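Local coordinates for glycosyl hydrolases family 31 family protein (PDB 6DRU) that releases alpha-xylose from the non-reducing terminal glucose of xyloglucan oligosaccharides, as a family 31 glycoside hydrolase of Aspergillus niger, at residues Leu111-Ala116 with Ser140-Pro145; Ser490-Leu495 with Tyr537-Val542; Gly530-Pro535 with Gly558-Tyr563. All blocks are in the same frame, centred on the assembly; numbering follows the deposited sequence.

From the N terminus, interaction 1 comes first: it closes a loop of 23 residues and joins the edge strand 108-113 of one antiparallel sheet to strand 135-142 of another, beside an attached glycan. It is complete before the others begin, and its centre is about 42 Å from that of interaction 2. Interactions 2 and 3 belong to the TIM-barrel domain and cross: residues 530-535 of interaction 3 come before 537-542, which close interaction 2, and 558-563 follow. Helix 535-548 thus packs on helix 492-508 through interaction 2, while the loop leading into it pairs with the loop after strand 554-555 through interaction 3. The two contacts touch, Tyr537 packing on Arg560.

Interaction 1: residues Leu111-Ala116 with Ser140-Pro145; sequences LTNEYA and SFSATP. With MAN (alpha-D-mannopyranose), chain I; MAN (alpha-D-mannopyranose), chain B.
Asn113 and Ser142 meet side chain to side chain beside a single antiparallel beta bridge, which ties strand 108-113, at the edge of a four-stranded sheet, to strand 135-142 of a second sheet. Glu114 and Phe141 form the bridged, non-hydrogen-bonded pair, flanked by backbone bonds from Ser142 N to Asn113 O (2.9 Å) and from Tyr115 N to Ser140 O (3.1 Å). CG of Asn113 (chi1 52°) lies between its own backbone N and carbonyl carbon, and chi2 of 21° turns OD1 to the serine. Ser142 OG donates to this Asn113 OD1 from above the amide plane, at 2.5 Å. Thr112 OG1 donates to Ser142 O at 3.1 Å; the Thr112 side chain crosses that of Phe141 obliquely, OG1 close to CB. The Phe141 ring itself makes edge-to-face contacts with Phe189 and Tyr218, whereas the carboxylate of Glu114 forms a salt bridge with Arg124. Tyr115 lays CB against the carbonyl carbon of Phe141 and brings a ring edge to CA of Ser142. The chain from Asn113 to Ala116 meets two mannose units of an attached glycan: Asn113 ND2 donates to O3 of one at 3.1 Å, and Ala116 N to O4 of the other at 3.2 Å.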
loop_
_atom_site.group_PDB
_atom_site.type_symbol
_atom_site.label_atom_id
_atom_site.label_comp_id
_atom_site.label_asym_id
_atom_site.label_seq_id
_atom_site.Cartn_x
_atom_site.Cartn_y
_atom_site.Cartn_z
ATOM N N LEU A 111 4.185 -18.535 -33.507
ATOM C CA LEU A 111 4.320 -17.093 -33.331
ATOM C C LEU A 111 4.879 -16.764 -31.951
ATOM O O LEU A 111 5.915 -16.100 -31.827
ATOM C CB LEU A 111 2.967 -16.415 -33.549
ATOM C CG LEU A 111 2.279 -16.747 -34.872
ATOM C CD1 LEU A 111 0.872 -16.200 -34.876
ATOM C CD2 LEU A 111 3.070 -16.195 -36.046
ATOM N N THR A 112 4.201 -17.224 -30.903
ATOM C CA THR A 112 4.654 -17.078 -29.525
ATOM C C THR A 112 3.760 -17.930 -28.640
ATOM O O THR A 112 2.622 -18.247 -28.999
ATOM C CB THR A 112 4.621 -15.618 -29.054
ATOM O OG1 THR A 112 5.045 -15.548 -27.686
ATOM C CG2 THR A 112 3.213 -15.049 -29.174
ATOM N N ASN A 113 4.292 -18.302 -27.480
ATOM C CA ASN A 113 3.521 -18.959 -26.437
ATOM C C ASN A 113 3.818 -18.283 -25.107
ATOM O O ASN A 113 4.670 -17.394 -25.014
ATOM C CB ASN A 113 3.814 -20.469 -26.375
ATOM C CG ASN A 113 5.296 -20.785 -26.290
ATOM O OD1 ASN A 113 6.105 -19.949 -25.895
ATOM N ND2 ASN A 113 5.656 -22.006 -26.666
ATOM N N GLU A 114 3.096 -18.698 -24.070
ATOM C CA GLU A 114 3.340 -18.158 -22.741
ATOM C C GLU A 114 4.680 -18.661 -22.222
ATOM O O GLU A 114 4.944 -19.868 -22.222
ATOM C CB GLU A 114 2.213 -18.544 -21.785
ATOM C CG GLU A 114 0.822 -18.176 -22.289
ATOM C CD GLU A 114 -0.256 -18.352 -21.234
ATOM O OE1 GLU A 114 -0.294 -19.424 -20.592
ATOM O OE2 GLU A 114 -1.069 -17.418 -21.053
ATOM N N TYR A 115 5.532 -17.730 -21.797
ATOM C CA TYR A 115 6.873 -18.070 -21.340
ATOM C C TYR A 115 6.810 -18.916 -20.077
ATOM O O TYR A 115 6.733 -18.380 -18.968
ATOM C CB TYR A 115 7.692 -16.802 -21.092
ATOM C CG TYR A 115 9.128 -17.066 -20.703
ATOM C CD1 TYR A 115 10.072 -17.419 -21.658
ATOM C CD2 TYR A 115 9.541 -16.961 -19.383
ATOM C CE1 TYR A 115 11.389 -17.660 -21.307
ATOM C CE2 TYR A 115 10.855 -17.201 -19.023
ATOM C CZ TYR A 115 11.774 -17.550 -19.989
ATOM O OH TYR A 115 13.081 -17.788 -19.633
ATOM N N ALA A 116 6.840 -20.236 -20.233
ATOM C CA ALA A 116 6.772 -21.163 -19.103
ATOM C C ALA A 116 7.693 -22.351 -19.343
ATOM O O ALA A 116 7.240 -23.477 -19.575
ATOM C CB ALA A 116 5.332 -21.624 -18.866
ATOM N N SER A 140 4.018 -12.790 -19.434
ATOM C CA SER A 140 5.268 -13.096 -20.114
ATOM C C SER A 140 5.023 -14.015 -21.303
ATOM O O SER A 140 4.278 -14.995 -21.203
ATOM C CB SER A 140 6.264 -13.745 -19.151
ATOM O OG SER A 140 6.536 -12.890 -18.054
ATOM N N PHE A 141 5.665 -13.697 -22.425
ATOM C CA PHE A 141 5.573 -14.487 -23.642
ATOM C C PHE A 141 6.977 -14.799 -24.141
ATOM O O PHE A 141 7.913 -14.020 -23.937
ATOM C CB PHE A 141 4.781 -13.750 -24.733
ATOM C CG PHE A 141 3.452 -13.218 -24.271
ATOM C CD1 PHE A 141 3.347 -11.944 -23.732
ATOM C CD2 PHE A 141 2.305 -13.989 -24.379
ATOM C CE1 PHE A 141 2.125 -11.452 -23.307
ATOM C CE2 PHE A 141 1.081 -13.502 -23.955
ATOM C CZ PHE A 141 0.990 -12.233 -23.419
ATOM N N SER A 142 7.120 -15.947 -24.797
ATOM C CA SER A 142 8.428 -16.369 -25.277
ATOM C C SER A 142 8.880 -15.510 -26.454
ATOM O O SER A 142 8.069 -14.926 -27.179
ATOM C CB SER A 142 8.402 -17.839 -25.689
ATOM O OG SER A 142 7.522 -18.047 -26.782
ATOM N N ALA A 143 10.197 -15.434 -26.631
ATOM C CA ALA A 143 10.793 -14.704 -27.740
ATOM C C ALA A 143 12.083 -15.398 -28.153
ATOM O O ALA A 143 12.698 -16.129 -27.371
ATOM C CB ALA A 143 11.060 -13.239 -27.374
ATOM N N THR A 144 12.489 -15.159 -29.396
ATOM C CA THR A 144 13.724 -15.725 -29.911
ATOM C C THR A 144 14.780 -14.635 -30.061
ATOM O O THR A 144 14.441 -13.460 -30.235
ATOM C CB THR A 144 13.500 -16.405 -31.267
ATOM O OG1 THR A 144 12.792 -15.514 -32.138
ATOM C CG2 THR A 144 12.700 -17.686 -31.095
ATOM N N PRO A 145 16.067 -14.986 -29.995
ATOM C CA PRO A 145 17.105 -13.943 -30.064
ATOM C C PRO A 145 17.119 -13.186 -31.380
ATOM O O PRO A 145 17.565 -12.033 -31.413
ATOM C CB PRO A 145 18.406 -14.732 -29.856
ATOM C CG PRO A 145 17.989 -15.988 -29.167
ATOM C CD PRO A 145 16.640 -16.315 -29.720
HETATM C C1 MAN I . 8.843 -24.267 -24.913
HETATM C C2 MAN I . 7.858 -24.382 -23.771
HETATM C C3 MAN I . 7.284 -23.014 -23.463
HETATM C C4 MAN I . 8.396 -22.004 -23.291
HETATM C C5 MAN I . 9.363 -22.094 -24.451
HETATM C C6 MAN I . 10.500 -21.122 -24.226
HETATM O O2 MAN I . 8.515 -24.890 -22.633
HETATM O O3 MAN I . 6.528 -23.077 -22.278
HETATM O O4 MAN I . 7.845 -20.711 -23.247
HETATM O O5 MAN I . 9.883 -23.399 -24.541
HETATM O O6 MAN I . 11.462 -21.723 -23.388
HETATM C C1 MAN B . 9.741 -23.820 -29.371
HETATM C C2 MAN B . 9.436 -23.361 -27.959
HETATM C C3 MAN B . 8.568 -24.379 -27.248
HETATM C C4 MAN B . 7.399 -24.773 -28.121
HETATM C C5 MAN B . 7.925 -25.201 -29.472
HETATM C C6 MAN B . 6.788 -25.679 -30.350
HETATM O O2 MAN B . 8.780 -22.115 -27.979
HETATM O O3 MAN B . 8.093 -23.819 -26.048
HETATM O O4 MAN B . 6.704 -25.837 -27.519
HETATM O O5 MAN B . 8.557 -24.102 -30.078
HETATM O O6 MAN B . 7.313 -26.328 -31.486
#

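Interaction 2: residues Ser490-Leu495 with Tyr537-Val542. With NAG (2-acetamido-2-deoxy-beta-D-glucopyranose), chain E.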
loop_
_atom_site.group_PDB
_atom_site.type_symbol
_atom_site.label_atom_id
_atom_site.label_comp_id
_atom_site.label_asym_id
_atom_site.label_seq_id
_atom_site.Cartn_x
_atom_site.Cartn_y
_atom_site.Cartn_z
ATOM N N SER A 490 17.648 21.972 -31.940
ATOM C CA SER A 490 17.964 22.381 -33.310
ATOM C C SER A 490 19.444 22.123 -33.599
ATOM O O SER A 490 20.276 23.030 -33.660
ATOM C CB SER A 490 17.593 23.843 -33.525
ATOM O OG SER A 490 16.202 24.049 -33.353
ATOM N N VAL A 491 19.761 20.841 -33.780
ATOM C CA VAL A 491 21.099 20.395 -34.147
ATOM C C VAL A 491 20.967 19.314 -35.212
ATOM O O VAL A 491 19.875 18.818 -35.497
ATOM C CB VAL A 491 21.902 19.864 -32.941
ATOM C CG1 VAL A 491 22.286 21.002 -32.011
ATOM C CG2 VAL A 491 21.107 18.802 -32.199
ATOM N N TRP A 492 22.109 18.949 -35.802
ATOM C CA TRP A 492 22.099 18.003 -36.915
ATOM C C TRP A 492 21.695 16.606 -36.465
ATOM O O TRP A 492 20.929 15.926 -37.157
ATOM C CB TRP A 492 23.467 17.977 -37.596
ATOM C CG TRP A 492 23.697 19.151 -38.483
ATOM C CD1 TRP A 492 24.443 20.258 -38.206
ATOM C CD2 TRP A 492 23.166 19.344 -39.800
ATOM N NE1 TRP A 492 24.414 21.128 -39.271
ATOM C CE2 TRP A 492 23.635 20.590 -40.261
ATOM C CE3 TRP A 492 22.342 18.582 -40.635
ATOM C CZ2 TRP A 492 23.308 21.091 -41.519
ATOM C CZ3 TRP A 492 22.016 19.083 -41.882
ATOM C CH2 TRP A 492 22.499 20.324 -42.312
ATOM N N ASP A 493 22.200 16.159 -35.311
ATOM C CA ASP A 493 21.898 14.809 -34.850
ATOM C C ASP A 493 20.405 14.613 -34.624
ATOM O O ASP A 493 19.884 13.513 -34.843
ATOM C CB ASP A 493 22.675 14.505 -33.569
ATOM C CG ASP A 493 22.507 13.068 -33.111
ATOM O OD1 ASP A 493 22.526 12.158 -33.968
ATOM O OD2 ASP A 493 22.359 12.846 -31.890
ATOM N N THR A 494 19.702 15.664 -34.196
ATOM C CA THR A 494 18.269 15.547 -33.947
ATOM C C THR A 494 17.504 15.250 -35.230
ATOM O O THR A 494 16.564 14.447 -35.232
ATOM C CB THR A 494 17.746 16.825 -33.295
ATOM O OG1 THR A 494 18.358 16.997 -32.012
ATOM C CG2 THR A 494 16.244 16.764 -33.129
ATOM N N LEU A 495 17.894 15.887 -36.335
ATOM C CA LEU A 495 17.199 15.656 -37.596
ATOM C C LEU A 495 17.284 14.195 -38.020
ATOM O O LEU A 495 16.332 13.660 -38.599
ATOM C CB LEU A 495 17.774 16.568 -38.679
ATOM C CG LEU A 495 17.436 16.253 -40.137
ATOM C CD1 LEU A 495 15.977 16.545 -40.417
ATOM C CD2 LEU A 495 18.332 17.045 -41.071
ATOM N N TYR A 537 23.121 27.537 -39.005
ATOM C CA TYR A 537 21.755 27.074 -38.794
ATOM C C TYR A 537 20.889 27.252 -40.033
ATOM O O TYR A 537 19.946 26.479 -40.240
ATOM C CB TYR A 537 21.111 27.800 -37.612
ATOM C CG TYR A 537 19.698 27.333 -37.365
ATOM C CD1 TYR A 537 19.448 26.057 -36.878
ATOM C CD2 TYR A 537 18.613 28.149 -37.656
ATOM C CE1 TYR A 537 18.160 25.616 -36.666
ATOM C CE2 TYR A 537 17.320 27.715 -37.448
ATOM C CZ TYR A 537 17.102 26.447 -36.952
ATOM O OH TYR A 537 15.819 26.005 -36.742
ATOM N N ARG A 538 21.175 28.263 -40.855
ATOM C CA ARG A 538 20.457 28.406 -42.116
ATOM C C ARG A 538 20.606 27.157 -42.976
ATOM O O ARG A 538 19.658 26.744 -43.655
ATOM C CB ARG A 538 20.950 29.643 -42.864
ATOM C CG ARG A 538 20.375 30.948 -42.349
ATOM C CD ARG A 538 21.190 32.129 -42.835
ATOM N NE ARG A 538 20.461 33.385 -42.708
ATOM C CZ ARG A 538 20.936 34.564 -43.094
ATOM N NH1 ARG A 538 22.145 34.649 -43.629
ATOM N NH2 ARG A 538 20.202 35.658 -42.944
ATOM N N GLU A 539 21.791 26.543 -42.960
ATOM C CA GLU A 539 21.985 25.287 -43.679
ATOM C C GLU A 539 21.124 24.180 -43.084
ATOM O O GLU A 539 20.437 23.452 -43.809
ATOM C CB GLU A 539 23.462 24.892 -43.652
ATOM C CG GLU A 539 23.772 23.601 -44.392
ATOM C CD GLU A 539 25.160 23.073 -44.086
ATOM O OE1 GLU A 539 25.803 23.596 -43.151
ATOM O OE2 GLU A 539 25.609 22.135 -44.780
ATOM N N LEU A 540 21.144 24.048 -41.755
ATOM C CA LEU A 540 20.357 23.012 -41.091
ATOM C C LEU A 540 18.868 23.183 -41.357
ATOM O O LEU A 540 18.162 22.203 -41.622
ATOM C CB LEU A 540 20.638 23.025 -39.589
ATOM C CG LEU A 540 19.797 22.077 -38.729
ATOM C CD1 LEU A 540 19.910 20.639 -39.218
ATOM C CD2 LEU A 540 20.204 22.183 -37.268
ATOM N N TYR A 541 18.366 24.419 -41.286
ATOM C CA TYR A 541 16.936 24.640 -41.465
ATOM C C TYR A 541 16.486 24.281 -42.875
ATOM O O TYR A 541 15.421 23.681 -43.059
ATOM C CB TYR A 541 16.575 26.091 -41.147
ATOM C CG TYR A 541 15.101 26.374 -41.320
ATOM C CD1 TYR A 541 14.187 26.009 -40.342
ATOM C CD2 TYR A 541 14.619 26.991 -42.468
ATOM C CE1 TYR A 541 12.837 26.256 -40.497
ATOM C CE2 TYR A 541 13.270 27.242 -42.632
ATOM C CZ TYR A 541 12.385 26.872 -41.642
ATOM O OH TYR A 541 11.040 27.119 -41.796
ATOM N N VAL A 542 17.279 24.643 -43.885
ATOM C CA VAL A 542 16.885 24.365 -45.264
ATOM C C VAL A 542 16.878 22.864 -45.524
ATOM O O VAL A 542 15.998 22.345 -46.221
ATOM C CB VAL A 542 17.806 25.118 -46.241
ATOM C CG1 VAL A 542 17.582 24.639 -47.665
ATOM C CG2 VAL A 542 17.555 26.615 -46.144
HETATM C C1 NAG E . 24.942 9.029 -33.439
HETATM C C2 NAG E . 25.541 8.487 -32.157
HETATM C C3 NAG E . 25.572 9.499 -31.073
HETATM C C4 NAG E . 26.158 10.806 -31.561
HETATM C C5 NAG E . 25.460 11.251 -32.826
HETATM C C6 NAG E . 26.104 12.518 -33.348
HETATM C C7 NAG E . 25.334 6.062 -31.761
HETATM C C8 NAG E . 24.511 4.880 -31.293
HETATM N N2 NAG E . 24.781 7.367 -31.724
HETATM O O3 NAG E . 26.298 8.984 -29.980
HETATM O O4 NAG E . 25.985 11.790 -30.570
HETATM O O5 NAG E . 25.563 10.238 -33.794
HETATM O O6 NAG E . 27.468 12.278 -33.615
HETATM O O7 NAG E . 26.465 5.894 -32.171
HETATM O O HOH W 1 25.788 23.674 -40.007
#
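Trp492 and Leu540 carry the apolar part of this helix-to-helix contact in the TIM-barrel domain, where the first turn of helix 492-508 meets helix 535-548. The proton donor Asp487 lies shortly before it in the chain, about 10 Å from Ser490 between side chains. The Trp492 and Leu540 side chains run past each other in opposite directions, and the leucine methyl CD1 sits over one face of the indole in a CH-pi contact, 3.5 Å from the centroid of the six-membered ring and 15° off its normal. The other methyl of Leu540, CD2, rests 3.6 Å from the carbonyl carbon of Val491, the N-cap residue, and Leu495 CD2 approaches CD1 more loosely. The far rim of the indole also meets backbone, with CZ2 of Trp492 3.5 Å from CA of Leu540. Ser490 places CB 3.7 Å from CE1 of Tyr537.

The polar part is indirect. Trp492 NE1 donates to a water at 3.0 Å, and that water donates in turn to Glu539 OE1 at 3.1 Å; both the water and Glu539 CG lie at the indole edge, in its plane. Glu539 OE2 has a second partner, the backbone N of Asn658, while the hydroxyls of Ser490 and Tyr537 both bond to the backbone oxygen of Gly518.

Direct contact between the two segments is therefore van der Waals and CH-pi packing, and their polar linkage runs through one water: the buried indole gives a face to a methyl, its edge meets the water and Glu539 CG, and its N-H is satisfied through that water.

Interaction 3: residues Gly530-Pro535 with Gly558-Tyr563. With BGC (beta-D-glucopyranose), chain F; BGC (beta-D-glucopyranose), chain C.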
loop_
_atom_site.group_PDB
_atom_site.type_symbol
_atom_site.label_atom_id
_atom_site.label_comp_id
_atom_site.label_asym_id
_atom_site.label_seq_id
_atom_site.Cartn_x
_atom_site.Cartn_y
_atom_site.Cartn_z
ATOM N N GLY A 530 19.819 27.200 -33.641
ATOM C CA GLY A 530 18.588 27.956 -33.687
ATOM C C GLY A 530 18.715 29.400 -34.117
ATOM O O GLY A 530 17.698 30.104 -34.158
ATOM N N ASN A 531 19.919 29.870 -34.436
ATOM C CA ASN A 531 20.129 31.263 -34.816
ATOM C C ASN A 531 19.858 31.417 -36.309
ATOM O O ASN A 531 20.664 30.989 -37.141
ATOM C CB ASN A 531 21.540 31.716 -34.454
ATOM C CG ASN A 531 21.667 33.225 -34.397
ATOM O OD1 ASN A 531 21.091 33.941 -35.217
ATOM N ND2 ASN A 531 22.414 33.718 -33.418
ATOM N N ILE A 532 18.728 32.043 -36.647
ATOM C CA ILE A 532 18.326 32.188 -38.042
ATOM C C ILE A 532 19.210 33.151 -38.815
ATOM O O ILE A 532 19.075 33.254 -40.040
ATOM C CB ILE A 532 16.856 32.646 -38.136
ATOM C CG1 ILE A 532 16.674 34.004 -37.457
ATOM C CG2 ILE A 532 15.935 31.618 -37.497
ATOM C CD1 ILE A 532 15.361 34.674 -37.787
ATOM N N ASP A 533 20.108 33.863 -38.136
ATOM C CA ASP A 533 21.018 34.785 -38.796
ATOM C C ASP A 533 22.396 34.189 -39.036
ATOM O O ASP A 533 23.222 34.828 -39.696
ATOM C CB ASP A 533 21.155 36.076 -37.979
ATOM C CG ASP A 533 19.869 36.880 -37.937
ATOM O OD1 ASP A 533 19.161 36.928 -38.967
ATOM O OD2 ASP A 533 19.570 37.472 -36.879
ATOM N N THR A 534 22.667 32.991 -38.521
ATOM C CA THR A 534 23.966 32.397 -38.807
ATOM C C THR A 534 23.868 31.463 -40.010
ATOM O O THR A 534 22.847 30.792 -40.194
ATOM C CB THR A 534 24.487 31.616 -37.605
ATOM O OG1 THR A 534 23.637 30.489 -37.358
ATOM C CG2 THR A 534 24.527 32.505 -36.369
ATOM N N PRO A 535 24.913 31.413 -40.840
ATOM C CA PRO A 535 24.899 30.470 -41.969
ATOM C C PRO A 535 24.857 29.019 -41.532
ATOM O O PRO A 535 24.350 28.172 -42.278
ATOM C CB PRO A 535 26.202 30.795 -42.714
ATOM C CG PRO A 535 26.588 32.164 -42.249
ATOM C CD PRO A 535 26.120 32.254 -40.834
ATOM N N GLY A 558 9.144 26.443 -34.144
ATOM C CA GLY A 558 10.316 26.429 -33.293
ATOM C C GLY A 558 10.452 27.719 -32.523
ATOM O O GLY A 558 9.750 28.700 -32.766
ATOM N N SER A 559 11.381 27.695 -31.569
ATOM C CA SER A 559 11.732 28.859 -30.761
ATOM C C SER A 559 13.138 29.275 -31.187
ATOM O O SER A 559 14.135 28.766 -30.674
ATOM C CB SER A 559 11.654 28.544 -29.268
ATOM O OG SER A 559 11.864 29.708 -28.487
ATOM N N ARG A 560 13.207 30.201 -32.135
ATOM C CA ARG A 560 14.468 30.596 -32.742
ATOM C C ARG A 560 15.152 31.691 -31.931
ATOM O O ARG A 560 14.528 32.397 -31.135
ATOM C CB ARG A 560 14.242 31.084 -34.175
ATOM C CG ARG A 560 13.458 30.123 -35.052
ATOM C CD ARG A 560 14.298 28.928 -35.462
ATOM N NE ARG A 560 13.550 28.014 -36.318
ATOM C CZ ARG A 560 13.089 26.831 -35.924
ATOM N NH1 ARG A 560 13.318 26.408 -34.688
ATOM N NH2 ARG A 560 12.415 26.066 -36.771
ATOM N N THR A 561 16.455 31.822 -32.149
ATOM C CA THR A 561 17.228 32.970 -31.703
ATOM C C THR A 561 17.762 33.701 -32.930
ATOM O O THR A 561 17.737 33.180 -34.047
ATOM C CB THR A 561 18.366 32.547 -30.759
ATOM O OG1 THR A 561 19.147 33.694 -30.401
ATOM C CG2 THR A 561 19.254 31.502 -31.404
ATOM N N CYS A 562 18.232 34.928 -32.727
ATOM C CA CYS A 562 18.601 35.770 -33.857
ATOM C C CYS A 562 19.451 36.934 -33.369
ATOM O O CYS A 562 19.532 37.217 -32.171
ATOM C CB CYS A 562 17.356 36.273 -34.600
ATOM S SG CYS A 562 16.194 37.258 -33.606
ATOM N N TYR A 563 20.099 37.602 -34.326
ATOM C CA TYR A 563 20.855 38.817 -34.055
ATOM C C TYR A 563 20.035 40.085 -34.250
ATOM O O TYR A 563 20.362 41.115 -33.649
ATOM C CB TYR A 563 22.091 38.888 -34.959
ATOM C CG TYR A 563 23.150 37.846 -34.674
ATOM C CD1 TYR A 563 23.374 37.380 -33.385
ATOM C CD2 TYR A 563 23.932 37.330 -35.701
ATOM C CE1 TYR A 563 24.349 36.428 -33.127
ATOM C CE2 TYR A 563 24.906 36.378 -35.455
ATOM C CZ TYR A 563 25.111 35.930 -34.169
ATOM O OH TYR A 563 26.081 34.983 -33.925
HETATM C C2 BGC F . 11.680 27.593 -25.179
HETATM C C3 BGC F . 10.982 26.930 -24.043
HETATM C C4 BGC F . 11.927 25.936 -23.349
HETATM C C5 BGC F . 13.221 26.614 -23.006
HETATM C C6 BGC F . 14.177 25.599 -22.392
HETATM C C1 BGC F . 12.959 28.200 -24.660
HETATM O O2 BGC F . 10.841 28.628 -25.740
HETATM O O3 BGC F . 9.872 26.260 -24.521
HETATM O O4 BGC F . 11.337 25.466 -22.159
HETATM O O5 BGC F . 13.802 27.152 -24.176
HETATM O O6 BGC F . 15.338 26.263 -21.945
HETATM C C2 BGC C . 17.265 29.918 -25.083
HETATM C C3 BGC C . 16.146 28.954 -25.274
HETATM C C4 BGC C . 14.803 29.702 -25.296
HETATM C C5 BGC C . 14.865 30.827 -26.291
HETATM C C6 BGC C . 13.542 31.583 -26.281
HETATM C C1 BGC C . 17.163 31.012 -26.120
HETATM O O1 BGC C . 18.221 31.899 -25.962
HETATM O O2 BGC C . 18.525 29.224 -25.220
HETATM O O3 BGC C . 16.156 28.041 -24.235
HETATM O O4 BGC C . 13.764 28.820 -25.658
HETATM O O5 BGC C . 15.923 31.708 -25.957
HETATM O O6 BGC C . 13.678 32.772 -25.535
#
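Asn531 and Thr561 face each other in a single parallel beta bridge, CA to CA 4.6 Å, held by bonds from Thr561 N to Gly530 O (2.9 Å) and from Ile532 N to Thr561 O (3.0 Å). Gly530 enters it with a positive phi of 77°, a value that favours glycine, and a type I turn from Asn531 to Thr534 follows.

The Asn531 amide serves both sides. Its OD1 accepts from Asp533 N at 3.1 Å, making an Asx turn, while ND2 lies over one face of the Tyr563 ring, 3.3 Å from CE1 and nearer the rim than the centre, the amide and ring planes 65° apart. The Thr534 and Tyr563 side chains cross at about a right angle, Thr534 CG2 lying 3.8 Å from Tyr563 OH, and Thr534 OG1 doubles the backbone bond to Asn531 O. From Asp533, OD2 uses the anti lone pair to take the backbone N of Tyr563 at 2.6 Å, and it also accepts from the N of Phe564, so one carboxylate oxygen grips two successive amides. Ile532 packs CG1 on CB of Cys562, 3.7 Å away, next to the Cys562-Cys570 disulfide, and CG2 across the aliphatic part of Arg560, whose NH1 bonds to Gly519 O. Ser559 OG shares a hydrogen bond with O2 of a glucose unit, probably of the bound xyloglucan product.

The two loops follow barrel strands 513-514 and 554-555, and so lie at the C-terminal mouth, where TIM-barrel enzymes have their active sites: His557, next to Gly558, lines the pocket that holds xylose.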